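Local structure of protease Do-like 2, chloroplastic (Arabidopsis thaliana, 4FLN) at residues B[229-232]-B[233-237]; B[260-264]-B[265-269]; B[372-376]-B[377-381]. The protein is a chloroplast serine protease that makes the primary cut in the photodamaged D1 protein of photosystem II. All coordinates share one frame; numbering follows the deposited sequence.

Interaction 1: residues B[229-232]-B[233-237]; sequences YVIP and TTVVS
I231 and V235 each set one methyl anti to the backbone N: in I231 it is CG2, with CG1 beside the N (chi1 -57°), and in V235 it is CG1 (chi1 171°). The two methyls meet at 3.9 Å, I231 CG2 to V235 CG1, with the side chains at about a right angle. The other branch of V235 serves P232, its CG2 lying 4.0 Å from P232 CG. V236 reaches the same patch more loosely, its CG2 standing 4.2 Å from I231 CG2.

P232 stands at the N-cap, where 228-232, the last strand of a chymotrypsin-like barrel, turns into helix 233-246. Its carbonyl starts the helical bonding: V236 N donates to P232 O over 3.1 Å, in the carbonyl plane, while the bond from V235 N is weak. The next carbonyl, that of T233, takes two bonds from S237, from N and from OG; the hydroxyl comes from above that carbonyl's plane, 2.9 Å from S237 OG to T233 O. T233 OG1 is held by G143 O.

The side chain of I231 lies about 5 Å from that of D122, by similarity the aspartate of the charge relay. Main-chain bonds thus fix the start of the helix, while the side chains between strand and helix meet mainly through methyl and methylene groups, an apolar setting close to the probable catalytic aspartate.

Interaction 2: residues B[260-264]-B[265-269]; sequences QKLEN and PALRE
N264 caps the helix that begins at P265. Its CG is anti to the backbone N (chi1 -179°), which sets the amide beside its own carbonyl carbon, with OD1 facing the first amides of the turn. L267 N donates to N264 OD1 over 3.2 Å, in the plane of the side-chain carbonyl and on a lone pair; A266 N sits at 2.8 Å from the same oxygen, but the bond is bent and weak. The main-chain carbonyl of N264 takes the next bond, an almost straight one (176° at the hydrogen) from R268 N. P265 has no N-H to offer and lays its ring across the asparagine, with CD 3.3 Å from N264 CG.

This is an asparagine N-cap, closing the link between strand 257-261 and helix 265-271 in the first PDZ domain. The other end of the amide looks out of the subunit: N264 ND2 donates to the backbone oxygens of V427 and I429 of a second subunit, so one side chain both caps a helix and joins two chains.

L267 turns back toward the connecting residues. Its CD1 lies against L262 CD2, the two side chains crossing at about a right angle, and reaches the amide end of Q260, 3.7 Å from NE2; that NE2 is bonded to V474 O of the second subunit.

R268, bent at chi3 (-36°), curls over the connecting loop. The L262 carbonyl oxygen lies in the guanidinium plane at its edge, 3.6 Å from R268 NE, and E263 O is near the same edge by NH2. N264 O sits over one face.

Interaction 3: residues B[372-376]-B[377-381]; sequences YIIVA and GLVFT
V375 and L378 close a type I' turn, and from it two short antiparallel strands run back side by side. Backbone bonds join V375 with L378 and, two residues on, I373 with F380; F380 N to I373 O is 2.9 Å. Between these hydrogen-bonded pairs I374 and V379 form a non-hydrogen-bonded pair, and I374 CA makes a CA-H...O contact with L378 O. G377, with phi 82° and psi -2°, would drive a side chain into A376 O.

Packing is close where I374 and V379 lie side by side: with CG1 anti to its carbonyl carbon (chi1 -48°), I374 brings CG1, CG2 and CD1 each to 3.7 Å from V379 CG2. Replacing I374 by an alanine would probably strip V379 CG2 of the branches that flank it and open a gap beside it. On the other face the contacts are longer, I373 CG2 to F380 CB at 3.9 Å and V375 CG2 to F380 CE2, at the ring edge, at 4.2 Å; V375, like I374, is partly exposed.

On that looser face helix 450-459 lies against I373, V375 and F380, while strand 417-422 pairs with strand 378-382 and extends the sheet of the second PDZ domain.

In the fold
The three contacts are short local joints in three different folded units, and none touches another. Interaction 1 is buried in the protease barrel, nearest the centre of the chain; interaction 3 is largely buried in the second PDZ domain, opposite it across that centre; interaction 2 is partly buried, its centre about 33 Å from the centre of the chain, and other subunits reach it. Both 229-237 and 260-269 lead from a strand into a helix: at the first a proline holds the N-cap position without a side-chain cap, and methyls pack there; the second is capped by an asparagine amide that also bonds a neighbouring chain. Interaction 3 has no helix start: strand-to-strand backbone bonds carry it.

Interaction 1: residues B[229-232]-B[233-237]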
loop_
_atom_site.group_PDB
_atom_site.type_symbol
_atom_site.label_atom_id
_atom_site.label_comp_id
_atom_site.label_asym_id
_atom_site.label_seq_id
_atom_site.Cartn_x
_atom_site.Cartn_y
_atom_site.Cartn_z
ATOM N N TYR B 229 1.885 23.604 -18.613
ATOM C CA TYR B 229 3.089 24.413 -18.781
ATOM C C TYR B 229 3.375 24.775 -20.230
ATOM O O TYR B 229 3.085 24.015 -21.151
ATOM C CB TYR B 229 4.288 23.701 -18.178
ATOM C CG TYR B 229 4.150 23.529 -16.697
ATOM C CD1 TYR B 229 4.546 24.539 -15.825
ATOM C CD2 TYR B 229 3.603 22.373 -16.164
ATOM C CE1 TYR B 229 4.413 24.394 -14.461
ATOM C CE2 TYR B 229 3.467 22.218 -14.804
ATOM C CZ TYR B 229 3.872 23.233 -13.957
ATOM O OH TYR B 229 3.737 23.078 -12.600
ATOM N N VAL B 230 3.948 25.952 -20.428
ATOM C CA VAL B 230 4.258 26.411 -21.772
ATOM C C VAL B 230 5.624 27.066 -21.848
ATOM O O VAL B 230 5.904 28.021 -21.131
ATOM C CB VAL B 230 3.208 27.413 -22.290
ATOM C CG1 VAL B 230 3.610 27.926 -23.667
ATOM C CG2 VAL B 230 1.830 26.771 -22.327
ATOM N N ILE B 231 6.468 26.555 -22.731
ATOM C CA ILE B 231 7.701 27.241 -23.067
ATOM C C ILE B 231 7.366 28.500 -23.869
ATOM O O ILE B 231 6.829 28.403 -24.975
ATOM C CB ILE B 231 8.587 26.326 -23.900
ATOM C CG1 ILE B 231 8.848 25.032 -23.126
ATOM C CG2 ILE B 231 9.888 27.036 -24.259
ATOM C CD1 ILE B 231 9.017 23.803 -23.978
ATOM N N PRO B 232 7.662 29.689 -23.310
ATOM C CA PRO B 232 7.273 30.940 -23.981
ATOM C C PRO B 232 8.067 31.260 -25.249
ATOM O O PRO B 232 9.159 30.719 -25.486
ATOM C CB PRO B 232 7.526 32.016 -22.915
ATOM C CG PRO B 232 8.482 31.398 -21.957
ATOM C CD PRO B 232 8.179 29.929 -21.951
ATOM N N THR B 233 7.490 32.151 -26.052
ATOM C CA THR B 233 8.105 32.644 -27.276
ATOM C C THR B 233 9.545 33.111 -27.085
ATOM O O THR B 233 10.409 32.827 -27.914
ATOM C CB THR B 233 7.297 33.820 -27.839
ATOM O OG1 THR B 233 6.026 33.344 -28.264
ATOM C CG2 THR B 233 8.010 34.459 -29.026
ATOM N N THR B 234 9.800 33.839 -26.003
ATOM C CA THR B 234 11.130 34.396 -25.775
ATOM C C THR B 234 12.213 33.321 -25.650
ATOM O O THR B 234 13.318 33.486 -26.164
ATOM C CB THR B 234 11.155 35.348 -24.564
ATOM O OG1 THR B 234 10.971 34.603 -23.359
ATOM C CG2 THR B 234 10.030 36.357 -24.677
ATOM N N VAL B 235 11.896 32.217 -24.981
ATOM C CA VAL B 235 12.851 31.129 -24.849
ATOM C C VAL B 235 12.998 30.474 -26.197
ATOM O O VAL B 235 14.068 29.989 -26.554
ATOM C CB VAL B 235 12.384 30.075 -23.853
ATOM C CG1 VAL B 235 13.299 28.873 -23.908
ATOM C CG2 VAL B 235 12.345 30.655 -22.459
ATOM N N VAL B 236 11.906 30.465 -26.948
ATOM C CA VAL B 236 11.918 29.926 -28.300
ATOM C C VAL B 236 12.755 30.767 -29.250
ATOM O O VAL B 236 13.534 30.216 -30.033
ATOM C CB VAL B 236 10.507 29.799 -28.882
ATOM C CG1 VAL B 236 10.590 29.349 -30.331
ATOM C CG2 VAL B 236 9.698 28.823 -28.060
ATOM N N SER B 237 12.588 32.090 -29.185
ATOM C CA SER B 237 13.363 33.010 -30.028
ATOM C C SER B 237 14.828 32.755 -29.788
ATOM O O SER B 237 15.598 32.569 -30.728
ATOM C CB SER B 237 13.084 34.475 -29.692
ATOM O OG SER B 237 11.702 34.769 -29.702
#

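Interaction 2: residues B[260-264]-B[265-269]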
loop_
_atom_site.group_PDB
_atom_site.type_symbol
_atom_site.label_atom_id
_atom_site.label_comp_id
_atom_site.label_asym_id
_atom_site.label_seq_id
_atom_site.Cartn_x
_atom_site.Cartn_y
_atom_site.Cartn_z
ATOM N N GLN B 260 23.034 34.041 -1.704
ATOM C CA GLN B 260 22.232 34.066 -0.491
ATOM C C GLN B 260 21.400 35.357 -0.464
ATOM O O GLN B 260 21.919 36.440 -0.742
ATOM C CB GLN B 260 23.129 33.961 0.747
ATOM C CG GLN B 260 22.380 33.879 2.049
ATOM C CD GLN B 260 23.283 33.692 3.266
ATOM O OE1 GLN B 260 24.217 32.878 3.258
ATOM N NE2 GLN B 260 22.996 34.444 4.328
ATOM N N LYS B 261 20.109 35.233 -0.154
ATOM C CA LYS B 261 19.242 36.400 0.023
ATOM C C LYS B 261 19.666 37.205 1.261
ATOM O O LYS B 261 20.079 36.620 2.263
ATOM C CB LYS B 261 17.774 35.962 0.136
ATOM C CG LYS B 261 17.140 35.523 -1.188
ATOM C CD LYS B 261 15.824 34.788 -0.982
ATOM C CE LYS B 261 15.438 33.934 -2.209
ATOM N NZ LYS B 261 14.727 34.667 -3.316
ATOM N N LEU B 262 19.598 38.537 1.200
ATOM C CA LEU B 262 19.837 39.297 2.422
ATOM C C LEU B 262 18.554 39.979 2.844
ATOM O O LEU B 262 18.284 41.114 2.458
ATOM C CB LEU B 262 20.881 40.380 2.150
ATOM C CG LEU B 262 22.051 39.973 1.249
ATOM C CD1 LEU B 262 22.801 41.189 0.749
ATOM C CD2 LEU B 262 22.981 39.031 1.991
ATOM N N GLU B 263 17.799 39.291 3.694
ATOM C CA GLU B 263 16.629 39.834 4.362
ATOM C C GLU B 263 17.014 40.467 5.700
ATOM O O GLU B 263 16.534 41.536 6.066
ATOM C CB GLU B 263 15.564 38.749 4.527
ATOM C CG GLU B 263 14.263 39.203 5.171
ATOM C CD GLU B 263 13.252 38.071 5.281
ATOM O OE1 GLU B 263 12.269 38.211 6.046
ATOM O OE2 GLU B 263 13.448 37.041 4.593
ATOM N N ASN B 264 17.896 39.791 6.426
ATOM C CA ASN B 264 18.238 40.198 7.782
ATOM C C ASN B 264 19.009 41.503 7.882
ATOM O O ASN B 264 20.002 41.695 7.194
ATOM C CB ASN B 264 19.009 39.101 8.499
ATOM C CG ASN B 264 19.353 39.487 9.906
ATOM O OD1 ASN B 264 20.372 40.132 10.151
ATOM N ND2 ASN B 264 18.490 39.120 10.844
ATOM N N PRO B 265 18.552 42.402 8.758
ATOM C CA PRO B 265 19.128 43.737 8.935
ATOM C C PRO B 265 20.624 43.697 9.202
ATOM O O PRO B 265 21.386 44.425 8.560
ATOM C CB PRO B 265 18.429 44.240 10.196
ATOM C CG PRO B 265 17.150 43.525 10.224
ATOM C CD PRO B 265 17.401 42.174 9.647
ATOM N N ALA B 266 21.033 42.841 10.136
ATOM C CA ALA B 266 22.417 42.810 10.608
ATOM C C ALA B 266 23.376 42.330 9.515
ATOM O O ALA B 266 24.455 42.894 9.325
ATOM C CB ALA B 266 22.534 41.950 11.860
ATOM N N LEU B 267 22.975 41.293 8.795
ATOM C CA LEU B 267 23.698 40.911 7.601
ATOM C C LEU B 267 23.996 42.147 6.772
ATOM O O LEU B 267 25.151 42.510 6.566
ATOM C CB LEU B 267 22.872 39.946 6.768
ATOM C CG LEU B 267 23.556 38.632 6.441
ATOM C CD1 LEU B 267 22.847 38.015 5.262
ATOM C CD2 LEU B 267 25.044 38.846 6.160
ATOM N N ARG B 268 22.941 42.795 6.292
ATOM C CA ARG B 268 23.090 43.947 5.410
ATOM C C ARG B 268 23.967 45.030 6.019
ATOM O O ARG B 268 24.819 45.599 5.335
ATOM C CB ARG B 268 21.730 44.508 5.007
ATOM C CG ARG B 268 21.735 45.057 3.603
ATOM C CD ARG B 268 20.347 45.351 3.070
ATOM N NE ARG B 268 19.357 44.389 3.532
ATOM C CZ ARG B 268 18.472 44.662 4.478
ATOM N NH1 ARG B 268 18.464 45.862 5.041
ATOM N NH2 ARG B 268 17.597 43.744 4.857
ATOM N N GLU B 269 23.774 45.303 7.305
ATOM C CA GLU B 269 24.594 46.300 7.989
ATOM C C GLU B 269 26.065 45.861 8.023
ATOM O O GLU B 269 26.975 46.637 7.717
ATOM C CB GLU B 269 24.064 46.553 9.400
ATOM C CG GLU B 269 24.628 47.797 10.075
ATOM C CD GLU B 269 24.089 47.993 11.483
ATOM O OE1 GLU B 269 24.368 47.135 12.348
ATOM O OE2 GLU B 269 23.382 48.997 11.722
#

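Interaction 3: residues B[372-376]-B[377-381]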
loop_
_atom_site.group_PDB
_atom_site.type_symbol
_atom_site.label_atom_id
_atom_site.label_comp_id
_atom_site.label_asym_id
_atom_site.label_seq_id
_atom_site.Cartn_x
_atom_site.Cartn_y
_atom_site.Cartn_z
ATOM N N TYR B 372 32.560 3.605 -22.047
ATOM C CA TYR B 372 32.938 2.538 -21.139
ATOM C C TYR B 372 34.258 1.896 -21.534
ATOM O O TYR B 372 34.615 1.868 -22.709
ATOM C CB TYR B 372 31.819 1.498 -21.005
ATOM C CG TYR B 372 31.700 0.509 -22.137
ATOM C CD1 TYR B 372 32.287 -0.748 -22.045
ATOM C CD2 TYR B 372 30.978 0.816 -23.283
ATOM C CE1 TYR B 372 32.172 -1.667 -23.070
ATOM C CE2 TYR B 372 30.856 -0.098 -24.315
ATOM C CZ TYR B 372 31.454 -1.338 -24.203
ATOM O OH TYR B 372 31.342 -2.253 -25.225
ATOM N N ILE B 373 34.988 1.412 -20.538
ATOM C CA ILE B 373 36.206 0.650 -20.769
ATOM C C ILE B 373 36.284 -0.493 -19.753
ATOM O O ILE B 373 35.914 -0.323 -18.589
ATOM C CB ILE B 373 37.465 1.557 -20.733
ATOM C CG1 ILE B 373 38.729 0.745 -21.004
ATOM C CG2 ILE B 373 37.569 2.299 -19.415
ATOM C CD1 ILE B 373 39.971 1.601 -21.180
ATOM N N ILE B 374 36.729 -1.661 -20.205
ATOM C CA ILE B 374 36.798 -2.844 -19.354
ATOM C C ILE B 374 38.219 -3.387 -19.262
ATOM O O ILE B 374 38.845 -3.692 -20.274
ATOM C CB ILE B 374 35.874 -3.957 -19.878
ATOM C CG1 ILE B 374 34.485 -3.400 -20.178
ATOM C CG2 ILE B 374 35.762 -5.091 -18.870
ATOM C CD1 ILE B 374 33.491 -4.449 -20.630
ATOM N N VAL B 375 38.735 -3.487 -18.045
ATOM C CA VAL B 375 40.065 -4.040 -17.819
ATOM C C VAL B 375 39.984 -5.196 -16.837
ATOM O O VAL B 375 39.499 -5.033 -15.721
ATOM C CB VAL B 375 41.036 -3.000 -17.230
ATOM C CG1 VAL B 375 42.464 -3.393 -17.553
ATOM C CG2 VAL B 375 40.731 -1.617 -17.766
ATOM N N ALA B 376 40.460 -6.361 -17.249
ATOM C CA ALA B 376 40.451 -7.524 -16.377
ATOM C C ALA B 376 39.035 -7.790 -15.849
ATOM O O ALA B 376 38.843 -8.270 -14.723
ATOM C CB ALA B 376 41.437 -7.327 -15.231
ATOM N N GLY B 377 38.042 -7.479 -16.673
ATOM C CA GLY B 377 36.662 -7.682 -16.286
ATOM C C GLY B 377 36.136 -6.542 -15.433
ATOM O O GLY B 377 34.959 -6.541 -15.062
ATOM N N LEU B 378 36.995 -5.567 -15.123
ATOM C CA LEU B 378 36.555 -4.411 -14.340
ATOM C C LEU B 378 35.919 -3.387 -15.272
ATOM O O LEU B 378 36.574 -2.834 -16.155
ATOM C CB LEU B 378 37.708 -3.764 -13.556
ATOM C CG LEU B 378 38.571 -4.546 -12.553
ATOM C CD1 LEU B 378 39.014 -3.626 -11.432
ATOM C CD2 LEU B 378 37.875 -5.776 -11.995
ATOM N N VAL B 379 34.637 -3.127 -15.060
ATOM C CA VAL B 379 33.879 -2.304 -15.984
ATOM C C VAL B 379 33.746 -0.876 -15.472
ATOM O O VAL B 379 33.177 -0.639 -14.398
ATOM C CB VAL B 379 32.491 -2.917 -16.246
ATOM C CG1 VAL B 379 31.590 -1.932 -16.942
ATOM C CG2 VAL B 379 32.632 -4.186 -17.066
ATOM N N PHE B 380 34.281 0.066 -16.246
ATOM C CA PHE B 380 34.259 1.486 -15.890
ATOM C C PHE B 380 33.318 2.331 -16.778
ATOM O O PHE B 380 33.299 2.179 -17.996
ATOM C CB PHE B 380 35.677 2.065 -15.962
ATOM C CG PHE B 380 36.649 1.437 -15.004
ATOM C CD1 PHE B 380 36.592 1.720 -13.651
ATOM C CD2 PHE B 380 37.644 0.594 -15.458
ATOM C CE1 PHE B 380 37.492 1.164 -12.770
ATOM C CE2 PHE B 380 38.547 0.029 -14.580
ATOM C CZ PHE B 380 38.468 0.314 -13.232
ATOM N N THR B 381 32.534 3.208 -16.158
ATOM C CA THR B 381 31.819 4.264 -16.882
ATOM C C THR B 381 31.835 5.562 -16.090
ATOM O O THR B 381 32.072 5.555 -14.873
ATOM C CB THR B 381 30.340 3.938 -17.139
ATOM O OG1 THR B 381 29.800 3.264 -15.999
ATOM C CG2 THR B 381 30.170 3.085 -18.358
#